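Local coordinates for putative acyl-[acyl-carrier-protein] desaturase DesA2 (Mycobacterium tuberculosis, PDB 1ZA0) that may act as a di-iron desaturase that introduces a double bond into acyl chains carried on acyl carrier protein in mycobacterial fatty acid biosynthesis, at residues A[154-159]-A[259-264]. Numbering follows the deposited sequence.
Sequences YMAFYE and TAWGLA. With MN (manganese (II) ion), chain B.
Trp261 and Phe157 meet as a T-shaped (edge-to-face) aromatic pair that ties the C-terminal end of helix 247-260 to helix 148-172 of the ferritin-like helical bundle. The six-membered ring of the indole turns its edge toward the face of Phe157, with ring planes at 82° and centroids 5.7 Å apart. The touch itself falls at the CE2-CZ end of the phenyl ring, where Trp261 CZ3 lies 4.0 Å from Phe157 CZ. Beside the pair, the methyl of Ala156 lies at the indole edge, near its plane, with CB 3.7 Å from Trp261 CZ2. Ala156 CB thus meets CZ2 and CH2, while Phe157 meets the next atom of the rim, CZ3. Phe157 carries its CG beside the backbone N (chi1 -85°), which brings the end of its ring nearer to Trp261. The indole is held from another side as well, since NE1 donates a hydrogen bond to Ala197 O on helix 176-206. Immediately after Trp261, Gly262 is the first residue to leave helical backbone angles, in a Schellman motif with positive phi, its N bonded to Thr259 O at 2.8 Å. Further along helix 148-172, Glu159 binds the manganese ion at the site where the di-iron cofactor probably sits, its carboxylate chelating through OE1 at 2.3 Å and OE2 at 2.4 Å.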
ATOM      1  N   TYR A 154     -10.278   0.727   8.702  1.00 33.24           N
ATOM      2  CA  TYR A 154      -9.836  -0.109   7.600  1.00 34.12           C
ATOM      3  C   TYR A 154      -8.619   0.517   6.892  1.00 32.37           C
ATOM      4  O   TYR A 154      -7.644  -0.166   6.687  1.00 34.05           O
ATOM      5  CB  TYR A 154     -10.971  -0.348   6.597  1.00 35.45           C
ATOM      6  CG  TYR A 154     -10.504  -1.082   5.366  1.00 37.29           C
ATOM      7  CD1 TYR A 154     -10.319  -2.492   5.376  1.00 42.00           C
ATOM      8  CD2 TYR A 154     -10.155  -0.390   4.239  1.00 37.46           C
ATOM      9  CE1 TYR A 154      -9.842  -3.163   4.205  1.00 44.34           C
ATOM     10  CE2 TYR A 154      -9.694  -1.052   3.098  1.00 39.55           C
ATOM     11  CZ  TYR A 154      -9.535  -2.412   3.100  1.00 42.23           C
ATOM     12  OH  TYR A 154      -9.066  -3.002   1.941  1.00 51.08           O
ATOM     13  N   MET A 155      -8.704   1.787   6.515  1.00 31.61           N
ATOM     14  CA  MET A 155      -7.643   2.455   5.839  1.00 31.18           C
ATOM     15  C   MET A 155      -6.357   2.546   6.675  1.00 31.26           C
ATOM     16  O   MET A 155      -5.261   2.403   6.119  1.00 30.51           O
ATOM     17  CB  MET A 155      -8.058   3.838   5.408  1.00 31.26           C
ATOM     18  CG  MET A 155      -9.090   3.871   4.302  1.00 34.72           C
ATOM     19  SD  MET A 155      -8.626   2.938   2.829  1.00 36.35           S
ATOM     20  CE  MET A 155      -7.153   3.946   2.344  1.00 38.57           C
ATOM     21  N   ALA A 156      -6.477   2.692   7.996  1.00 28.69           N
ATOM     22  CA  ALA A 156      -5.285   2.743   8.807  1.00 29.07           C
ATOM     23  C   ALA A 156      -4.531   1.425   8.776  1.00 27.75           C
ATOM     24  O   ALA A 156      -3.277   1.402   8.654  1.00 26.20           O
ATOM     25  CB  ALA A 156      -5.649   3.162  10.289  1.00 29.46           C
ATOM     26  N   PHE A 157      -5.260   0.328   8.893  1.00 27.85           N
ATOM     27  CA  PHE A 157      -4.633  -0.964   8.864  1.00 28.60           C
ATOM     28  C   PHE A 157      -4.057  -1.279   7.468  1.00 28.99           C
ATOM     29  O   PHE A 157      -3.034  -1.910   7.344  1.00 28.81           O
ATOM     30  CB  PHE A 157      -5.638  -2.037   9.211  1.00 29.71           C
ATOM     31  CG  PHE A 157      -5.811  -2.257  10.655  1.00 30.83           C
ATOM     32  CD1 PHE A 157      -4.827  -2.884  11.386  1.00 29.89           C
ATOM     33  CD2 PHE A 157      -7.019  -1.891  11.300  1.00 35.55           C
ATOM     34  CE1 PHE A 157      -4.980  -3.119  12.737  1.00 29.64           C
ATOM     35  CE2 PHE A 157      -7.189  -2.137  12.697  1.00 35.68           C
ATOM     36  CZ  PHE A 157      -6.162  -2.731  13.404  1.00 33.69           C
ATOM     37  N   TYR A 158      -4.829  -0.936   6.445  1.00 30.20           N
ATOM     38  CA  TYR A 158      -4.509  -1.262   5.079  1.00 30.05           C
ATOM     39  C   TYR A 158      -3.247  -0.481   4.632  1.00 29.59           C
ATOM     40  O   TYR A 158      -2.343  -1.068   4.045  1.00 28.68           O
ATOM     41  CB  TYR A 158      -5.718  -0.958   4.158  1.00 31.72           C
ATOM     42  CG  TYR A 158      -5.449  -1.237   2.678  1.00 39.30           C
ATOM     43  CD1 TYR A 158      -5.550  -2.531   2.189  1.00 47.80           C
ATOM     44  CD2 TYR A 158      -5.072  -0.230   1.805  1.00 42.20           C
ATOM     45  CE1 TYR A 158      -5.307  -2.829   0.845  1.00 50.81           C
ATOM     46  CE2 TYR A 158      -4.824  -0.521   0.439  1.00 51.66           C
ATOM     47  CZ  TYR A 158      -4.927  -1.832  -0.017  1.00 51.90           C
ATOM     48  OH  TYR A 158      -4.704  -2.182  -1.346  1.00 54.73           O
ATOM     49  N   GLU A 159      -3.154   0.795   4.985  1.00 27.31           N
ATOM     50  CA  GLU A 159      -1.939   1.541   4.791  1.00 27.07           C
ATOM     51  C   GLU A 159      -0.767   1.014   5.589  1.00 28.15           C
ATOM     52  O   GLU A 159       0.350   1.025   5.104  1.00 26.86           O
ATOM     53  CB  GLU A 159      -2.132   3.037   5.031  1.00 25.06           C
ATOM     54  CG  GLU A 159      -3.099   3.654   4.049  1.00 28.79           C
ATOM     55  CD  GLU A 159      -2.407   3.810   2.673  1.00 34.53           C
ATOM     56  OE1 GLU A 159      -1.219   3.340   2.535  1.00 38.86           O
ATOM     57  OE2 GLU A 159      -2.964   4.425   1.776  1.00 32.10           O
ATOM     58  N   THR A 259      -1.580  -1.660  19.604  1.00 33.60           N
ATOM     59  CA  THR A 259      -0.680  -1.207  20.638  1.00 34.02           C
ATOM     60  C   THR A 259      -0.377   0.275  20.493  1.00 34.14           C
ATOM     61  O   THR A 259      -0.440   1.020  21.483  1.00 34.03           O
ATOM     62  CB  THR A 259       0.639  -2.095  20.625  1.00 34.48           C
ATOM     63  OG1 THR A 259       0.307  -3.478  20.889  1.00 32.52           O
ATOM     64  CG2 THR A 259       1.650  -1.698  21.699  1.00 35.25           C
ATOM     65  N   ALA A 260      -0.091   0.717  19.261  1.00 33.64           N
ATOM     66  CA  ALA A 260       0.244   2.093  18.975  1.00 33.10           C
ATOM     67  C   ALA A 260      -0.944   3.050  19.250  1.00 33.03           C
ATOM     68  O   ALA A 260      -0.715   4.226  19.463  1.00 31.60           O
ATOM     69  CB  ALA A 260       0.720   2.232  17.530  1.00 33.57           C
ATOM     70  N   TRP A 261      -2.195   2.559  19.179  1.00 32.66           N
ATOM     71  CA  TRP A 261      -3.384   3.313  19.647  1.00 33.12           C
ATOM     72  C   TRP A 261      -3.592   3.281  21.166  1.00 33.33           C
ATOM     73  O   TRP A 261      -4.575   3.812  21.663  1.00 33.81           O
ATOM     74  CB  TRP A 261      -4.705   2.831  18.948  1.00 32.78           C
ATOM     75  CG  TRP A 261      -4.870   3.413  17.526  1.00 32.78           C
ATOM     76  CD1 TRP A 261      -4.676   4.691  17.130  1.00 29.70           C
ATOM     77  CD2 TRP A 261      -5.285   2.690  16.383  1.00 25.86           C
ATOM     78  NE1 TRP A 261      -4.920   4.826  15.786  1.00 27.10           N
ATOM     79  CE2 TRP A 261      -5.317   3.593  15.305  1.00 30.43           C
ATOM     80  CE3 TRP A 261      -5.637   1.357  16.160  1.00 29.48           C
ATOM     81  CZ2 TRP A 261      -5.621   3.196  14.031  1.00 26.93           C
ATOM     82  CZ3 TRP A 261      -5.995   0.972  14.940  1.00 29.00           C
ATOM     83  CH2 TRP A 261      -5.985   1.889  13.856  1.00 30.16           C
ATOM     84  N   GLY A 262      -2.743   2.567  21.892  1.00 33.65           N
ATOM     85  CA  GLY A 262      -2.812   2.555  23.334  1.00 33.96           C
ATOM     86  C   GLY A 262      -3.819   1.527  23.794  1.00 34.44           C
ATOM     87  O   GLY A 262      -4.258   1.520  24.951  1.00 34.26           O
ATOM     88  N   LEU A 263      -4.187   0.629  22.890  1.00 33.06           N
ATOM     89  CA  LEU A 263      -5.289  -0.292  23.175  1.00 33.39           C
ATOM     90  C   LEU A 263      -4.860  -1.714  23.498  1.00 34.72           C
ATOM     91  O   LEU A 263      -5.688  -2.615  23.400  1.00 34.19           O
ATOM     92  CB  LEU A 263      -6.285  -0.305  22.011  1.00 31.67           C
ATOM     93  CG  LEU A 263      -6.968   1.027  21.730  1.00 32.38           C
ATOM     94  CD1 LEU A 263      -7.752   0.977  20.433  1.00 30.96           C
ATOM     95  CD2 LEU A 263      -7.842   1.502  22.916  1.00 33.85           C
ATOM     96  N   ALA A 264      -3.575  -1.923  23.797  1.00 37.81           N
ATOM     97  CA  ALA A 264      -3.024  -3.283  23.905  1.00 39.89           C
ATOM     98  C   ALA A 264      -3.711  -4.131  24.979  1.00 40.99           C
ATOM     99  O   ALA A 264      -3.852  -5.328  24.792  1.00 42.01           O
ATOM    100  CB  ALA A 264      -1.480  -3.279  24.133  1.00 39.86           C
TER
HETATM  101 MN    MN B 888      -0.986   4.273   0.474  1.00 29.89          MN
HETATM  102  O   HOH W   1      -1.760   2.304   0.001  1.00 28.28           O